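Local coordinates for protein hypothetical methylmalonyl-CoA decarboxylase alpha subunit (Sulfolobus tokodaii, PDB 1X0U) that is of unconfirmed function but probably serves as the carboxyl transferase subunit of a larger enzyme, built on the crotonase-type fold and found in an assembly of six chains, at residues 92-98 with 127-133; 170-176 with 195-200. All blocks are in the same frame, centred on the assembly; numbering follows the deposited sequence.

Contact 1 of 2, residues 92-98 with 127-133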
loop_
_atom_site.group_PDB
_atom_site.type_symbol
_atom_site.label_atom_id
_atom_site.label_comp_id
_atom_site.label_asym_id
_atom_site.label_seq_id
_atom_site.Cartn_x
_atom_site.Cartn_y
_atom_site.Cartn_z
ATOM N N THR A 92 -24.911 15.231 5.619
ATOM C CA THR A 92 -24.110 15.947 6.601
ATOM C C THR A 92 -23.079 16.915 6.020
ATOM O O THR A 92 -22.238 16.536 5.204
ATOM C CB THR A 92 -23.362 14.971 7.523
ATOM O OG1 THR A 92 -24.301 14.085 8.146
ATOM C CG2 THR A 92 -22.608 15.734 8.598
ATOM N N VAL A 93 -23.159 18.175 6.433
ATOM C CA VAL A 93 -22.182 19.153 5.988
ATOM C C VAL A 93 -21.820 20.042 7.171
ATOM O O VAL A 93 -22.611 20.237 8.087
ATOM C CB VAL A 93 -22.683 20.025 4.777
ATOM C CG1 VAL A 93 -23.981 19.466 4.211
ATOM C CG2 VAL A 93 -22.805 21.480 5.173
ATOM N N PHE A 94 -20.598 20.545 7.153
ATOM C CA PHE A 94 -20.114 21.424 8.195
ATOM C C PHE A 94 -20.172 22.855 7.694
ATOM O O PHE A 94 -20.198 23.110 6.489
ATOM C CB PHE A 94 -18.673 21.069 8.579
ATOM C CG PHE A 94 -18.571 20.032 9.666
ATOM C CD1 PHE A 94 -18.720 18.680 9.378
ATOM C CD2 PHE A 94 -18.343 20.417 10.986
ATOM C CE1 PHE A 94 -18.640 17.729 10.392
ATOM C CE2 PHE A 94 -18.261 19.480 12.001
ATOM C CZ PHE A 94 -18.409 18.138 11.710
ATOM N N ALA A 95 -20.202 23.795 8.625
ATOM C CA ALA A 95 -20.240 25.196 8.252
ATOM C C ALA A 95 -19.853 26.091 9.408
ATOM O O ALA A 95 -19.884 25.685 10.569
ATOM C CB ALA A 95 -21.649 25.573 7.773
ATOM N N TYR A 96 -19.449 27.305 9.063
ATOM C CA TYR A 96 -19.159 28.316 10.050
ATOM C C TYR A 96 -19.838 29.556 9.498
ATOM O O TYR A 96 -19.948 29.730 8.279
ATOM C CB TYR A 96 -17.661 28.545 10.260
ATOM C CG TYR A 96 -16.895 29.115 9.096
ATOM C CD1 TYR A 96 -16.096 28.296 8.296
ATOM C CD2 TYR A 96 -16.921 30.483 8.823
ATOM C CE1 TYR A 96 -15.344 28.826 7.265
ATOM C CE2 TYR A 96 -16.166 31.022 7.790
ATOM C CZ TYR A 96 -15.379 30.182 7.014
ATOM O OH TYR A 96 -14.649 30.699 5.969
ATOM N N ALA A 97 -20.337 30.387 10.401
ATOM C CA ALA A 97 -21.013 31.616 10.024
ATOM C C ALA A 97 -20.463 32.687 10.942
ATOM O O ALA A 97 -20.675 32.641 12.153
ATOM C CB ALA A 97 -22.518 31.468 10.218
ATOM N N GLN A 98 -19.723 33.623 10.365
ATOM C CA GLN A 98 -19.146 34.699 11.144
ATOM C C GLN A 98 -20.248 35.691 11.502
ATOM O O GLN A 98 -21.138 35.969 10.697
ATOM C CB GLN A 98 -18.029 35.375 10.347
ATOM C CG GLN A 98 -16.851 34.445 10.062
ATOM C CD GLN A 98 -15.786 35.086 9.195
ATOM O OE1 GLN A 98 -16.069 35.581 8.099
ATOM N NE2 GLN A 98 -14.547 35.074 9.675
ATOM N N ALA A 127 -17.025 15.228 5.220
ATOM C CA ALA A 127 -18.212 16.029 4.922
ATOM C C ALA A 127 -17.834 17.396 4.372
ATOM O O ALA A 127 -16.797 17.952 4.727
ATOM C CB ALA A 127 -19.076 16.181 6.160
ATOM N N PRO A 128 -18.669 17.948 3.479
ATOM C CA PRO A 128 -18.410 19.264 2.885
ATOM C C PRO A 128 -18.393 20.353 3.959
ATOM O O PRO A 128 -18.854 20.143 5.081
ATOM C CB PRO A 128 -19.590 19.462 1.930
ATOM C CG PRO A 128 -20.055 18.042 1.615
ATOM C CD PRO A 128 -19.910 17.352 2.947
ATOM N N VAL A 129 -17.864 21.519 3.601
ATOM C CA VAL A 129 -17.818 22.653 4.508
ATOM C C VAL A 129 -18.186 23.937 3.777
ATOM O O VAL A 129 -17.589 24.275 2.755
ATOM C CB VAL A 129 -16.417 22.863 5.117
ATOM C CG1 VAL A 129 -15.372 22.847 4.022
ATOM C CG2 VAL A 129 -16.366 24.203 5.846
ATOM N N VAL A 130 -19.185 24.649 4.279
ATOM C CA VAL A 130 -19.521 25.903 3.645
ATOM C C VAL A 130 -19.262 26.990 4.670
ATOM O O VAL A 130 -19.731 26.923 5.814
ATOM C CB VAL A 130 -21.000 25.963 3.123
ATOM C CG1 VAL A 130 -21.651 24.596 3.178
ATOM C CG2 VAL A 130 -21.785 27.005 3.887
ATOM N N GLY A 131 -18.467 27.969 4.260
ATOM C CA GLY A 131 -18.145 29.070 5.142
ATOM C C GLY A 131 -18.922 30.314 4.767
ATOM O O GLY A 131 -18.697 30.895 3.708
ATOM N N ILE A 132 -19.847 30.713 5.633
ATOM C CA ILE A 132 -20.644 31.906 5.400
ATOM C C ILE A 132 -19.869 33.079 6.005
ATOM O O ILE A 132 -19.971 33.384 7.204
ATOM C CB ILE A 132 -22.031 31.770 6.057
ATOM C CG1 ILE A 132 -22.633 30.400 5.717
ATOM C CG2 ILE A 132 -22.959 32.866 5.540
ATOM C CD1 ILE A 132 -23.978 30.140 6.361
ATOM N N ASN A 133 -19.076 33.729 5.157
ATOM C CA ASN A 133 -18.235 34.849 5.564
ATOM C C ASN A 133 -18.955 36.179 5.775
ATOM O O ASN A 133 -19.880 36.516 5.047
ATOM C CB ASN A 133 -17.113 35.029 4.540
ATOM C CG ASN A 133 -16.038 33.961 4.662
ATOM O OD1 ASN A 133 -16.324 32.754 4.620
ATOM N ND2 ASN A 133 -14.792 34.401 4.818
HETATM O O HOH W 1 -22.456 34.569 8.460
#
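A parallel pair of strands satisfies its backbone by letting one strand bracket a residue of the other, and residues 92-98 and 127-133 illustrate the rule. Phe94, Tyr96 and Gln98 supply the first strand's share of these bonds. Phe94 N donates to Pro128 O (2.7 Å), and Phe94 O receives Val130 N (2.9 Å); Tyr96 N then reaches Val130 O at 3.3 Å, while Tyr96 O accepts Ile132 N at 2.8 Å. Gln98 N closes the series on Ile132 O (3.2 Å). That last carbonyl is used twice, since a water donates both to Ile132 O (3.0 Å) and to Gln98 O (2.9 Å), bridging the strand ends. Several acceptors gain a CA-H...O contact as well, such as Ala95 CA to Val130 O at 3.0 Å. The side chain of Gln98 is satisfied elsewhere: OE1 takes the amide of Asp134 and NE2 pairs with His111. Packing follows the same register. The Tyr96 ring lies across Gly131, whose CA sits 3.6 Å from the ring centroid in a CH-pi contact; a beta carbon there would collide with Tyr96 CZ. The two strands and helix 109-125 form a beta-alpha-beta crossover, with that helix covering the face of Phe94, Tyr96 and Val129. Helix 42-49 packs on the other face, against Ala97, Val130 and Ile132. Within the sheet, Val93, Ala95 and Ala97 turn their backbone bonds to strand 81-88, and Val129 turns its own toward residues 165-167.

Contact 2 of 2, residues 170-176 with 195-200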
loop_
_atom_site.group_PDB
_atom_site.type_symbol
_atom_site.label_atom_id
_atom_site.label_comp_id
_atom_site.label_asym_id
_atom_site.label_seq_id
_atom_site.Cartn_x
_atom_site.Cartn_y
_atom_site.Cartn_z
ATOM N N MET A 170 -19.651 34.596 0.416
ATOM C CA MET A 170 -19.074 35.865 0.823
ATOM C C MET A 170 -20.257 36.795 1.081
ATOM O O MET A 170 -20.842 37.341 0.146
ATOM C CB MET A 170 -18.177 36.431 -0.288
ATOM C CG MET A 170 -17.617 37.823 0.010
ATOM S SD MET A 170 -16.924 37.923 1.671
ATOM C CE MET A 170 -15.730 36.513 1.566
ATOM N N ALA A 171 -20.632 36.945 2.347
ATOM C CA ALA A 171 -21.764 37.800 2.697
ATOM C C ALA A 171 -21.339 38.933 3.628
ATOM O O ALA A 171 -22.059 39.282 4.569
ATOM C CB ALA A 171 -22.874 36.956 3.345
ATOM N N GLY A 172 -20.172 39.513 3.345
ATOM C CA GLY A 172 -19.653 40.595 4.165
ATOM C C GLY A 172 -18.627 41.463 3.454
ATOM O O GLY A 172 -18.435 41.321 2.250
ATOM N N PRO A 173 -17.959 42.382 4.176
ATOM C CA PRO A 173 -16.939 43.309 3.673
ATOM C C PRO A 173 -15.520 42.837 3.995
ATOM O O PRO A 173 -14.853 43.406 4.855
ATOM C CB PRO A 173 -17.279 44.590 4.408
ATOM C CG PRO A 173 -17.594 44.071 5.773
ATOM C CD PRO A 173 -18.385 42.780 5.532
ATOM N N ALA A 174 -15.060 41.816 3.284
ATOM C CA ALA A 174 -13.737 41.254 3.508
ATOM C C ALA A 174 -12.554 42.079 2.998
ATOM O O ALA A 174 -12.524 42.521 1.839
ATOM C CB ALA A 174 -13.672 39.844 2.912
ATOM N N ALA A 175 -11.568 42.270 3.874
ATOM C CA ALA A 175 -10.345 43.001 3.544
ATOM C C ALA A 175 -9.159 42.200 4.075
ATOM O O ALA A 175 -9.305 41.427 5.019
ATOM C CB ALA A 175 -10.372 44.389 4.178
ATOM N N GLY A 176 -7.995 42.383 3.465
ATOM C CA GLY A 176 -6.811 41.671 3.903
ATOM C C GLY A 176 -6.960 40.160 3.942
ATOM O O GLY A 176 -7.600 39.563 3.074
ATOM N N ALA A 195 -22.987 46.378 0.912
ATOM C CA ALA A 195 -22.420 45.658 2.053
ATOM C C ALA A 195 -21.499 44.471 1.747
ATOM O O ALA A 195 -20.941 43.863 2.665
ATOM C CB ALA A 195 -23.541 45.189 2.947
ATOM N N TYR A 196 -21.325 44.132 0.478
ATOM C CA TYR A 196 -20.474 42.996 0.153
ATOM C C TYR A 196 -19.337 43.358 -0.783
ATOM O O TYR A 196 -19.544 43.970 -1.820
ATOM C CB TYR A 196 -21.297 41.877 -0.485
ATOM C CG TYR A 196 -22.626 41.648 0.179
ATOM C CD1 TYR A 196 -23.780 42.279 -0.287
ATOM C CD2 TYR A 196 -22.735 40.804 1.282
ATOM C CE1 TYR A 196 -25.015 42.066 0.333
ATOM C CE2 TYR A 196 -23.956 40.591 1.905
ATOM C CZ TYR A 196 -25.092 41.218 1.428
ATOM O OH TYR A 196 -26.306 40.965 2.028
ATOM N N TYR A 197 -18.130 42.971 -0.406
ATOM C CA TYR A 197 -16.968 43.227 -1.230
ATOM C C TYR A 197 -15.779 42.487 -0.675
ATOM O O TYR A 197 -15.847 41.904 0.402
ATOM C CB TYR A 197 -16.673 44.727 -1.289
ATOM C CG TYR A 197 -16.477 45.408 0.052
ATOM C CD1 TYR A 197 -15.285 45.273 0.761
ATOM C CD2 TYR A 197 -17.467 46.258 0.576
ATOM C CE1 TYR A 197 -15.069 45.974 1.955
ATOM C CE2 TYR A 197 -17.263 46.960 1.770
ATOM C CZ TYR A 197 -16.058 46.814 2.451
ATOM O OH TYR A 197 -15.838 47.513 3.616
ATOM N N MET A 198 -14.700 42.466 -1.433
ATOM C CA MET A 198 -13.489 41.837 -0.953
ATOM C C MET A 198 -12.283 42.310 -1.731
ATOM O O MET A 198 -12.324 42.457 -2.953
ATOM C CB MET A 198 -13.604 40.294 -0.932
ATOM C CG MET A 198 -13.774 39.533 -2.229
ATOM S SD MET A 198 -14.003 37.736 -1.860
ATOM C CE MET A 198 -15.515 37.408 -2.550
ATOM N N PHE A 199 -11.225 42.618 -0.992
ATOM C CA PHE A 199 -9.979 43.081 -1.577
ATOM C C PHE A 199 -8.842 42.830 -0.597
ATOM O O PHE A 199 -9.064 42.779 0.608
ATOM C CB PHE A 199 -10.062 44.572 -1.950
ATOM C CG PHE A 199 -10.761 45.435 -0.931
ATOM C CD1 PHE A 199 -11.983 46.031 -1.234
ATOM C CD2 PHE A 199 -10.193 45.680 0.314
ATOM C CE1 PHE A 199 -12.628 46.862 -0.312
ATOM C CE2 PHE A 199 -10.829 46.507 1.242
ATOM C CZ PHE A 199 -12.051 47.100 0.928
ATOM N N VAL A 200 -7.633 42.638 -1.116
ATOM C CA VAL A 200 -6.470 42.378 -0.267
ATOM C C VAL A 200 -6.088 43.639 0.504
ATOM O O VAL A 200 -5.888 43.600 1.719
ATOM C CB VAL A 200 -5.259 41.906 -1.108
ATOM C CG1 VAL A 200 -4.048 41.697 -0.215
ATOM C CG2 VAL A 200 -5.609 40.609 -1.835
#
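In the crotonase fold short strands beyond the main sheet pair into a second, smaller one; here 173-175 and 197-199 form it, in parallel, and within the contact of 170-176 with 195-200 Tyr197 and Met198 bury the most surface. The backbone of Tyr197 brackets Pro173: its N donates to Gly172 O (3.1 Å) and its O accepts Ala174 N (3.0 Å). Its ring spreads over Pro173, whose CB stands 3.6 Å from the ring centroid in a CH-pi contact. Met198 points to the opposite face, beside Ala174 (CB to CB 3.9 Å), and extends back until its CE meets Met170 CG at 3.3 Å. Met170 thus reaches the small sheet from the end of strand 166-170, before the chain turns through Ala171 and Gly172. Farther on, Phe199 N bonds to Ala174 O (3.1 Å), and Gly176 N makes weak bonds to Phe199 O (3.1 Å) and Val200 O (3.0 Å). Helix 216-220 covers the face of Tyr197 and Phe199, with Phe216 stacked on the Tyr197 ring. On the other face Met198 packs against strand 187-191 and touches Ile384 of a neighbouring subunit.

How the contacts relate
The crotonase fold repeats beta-beta-alpha units whose strands enter two sheets running roughly at right angles, and the two contacts sample one sheet each. Contact 1 belongs to the large sheet and contact 2 to the small one; their centres are 18 Å apart, yet their ends touch. Asn133 O lies 2.8 Å from Ala171 N, a probable hydrogen bond made just where the chain leaves strand 166-170, and Asn133 CB packs 3.6 Å from Met170 CE. Two outside residues also span the junction: Arg45 touches Ile132 and bonds weakly to Ala171 O, while the backbone N of Asp134 is hydrogen-bonded to Gln98 OE1, and Pro173 packs on Asp134. Different neighbouring subunits reach the two contacts.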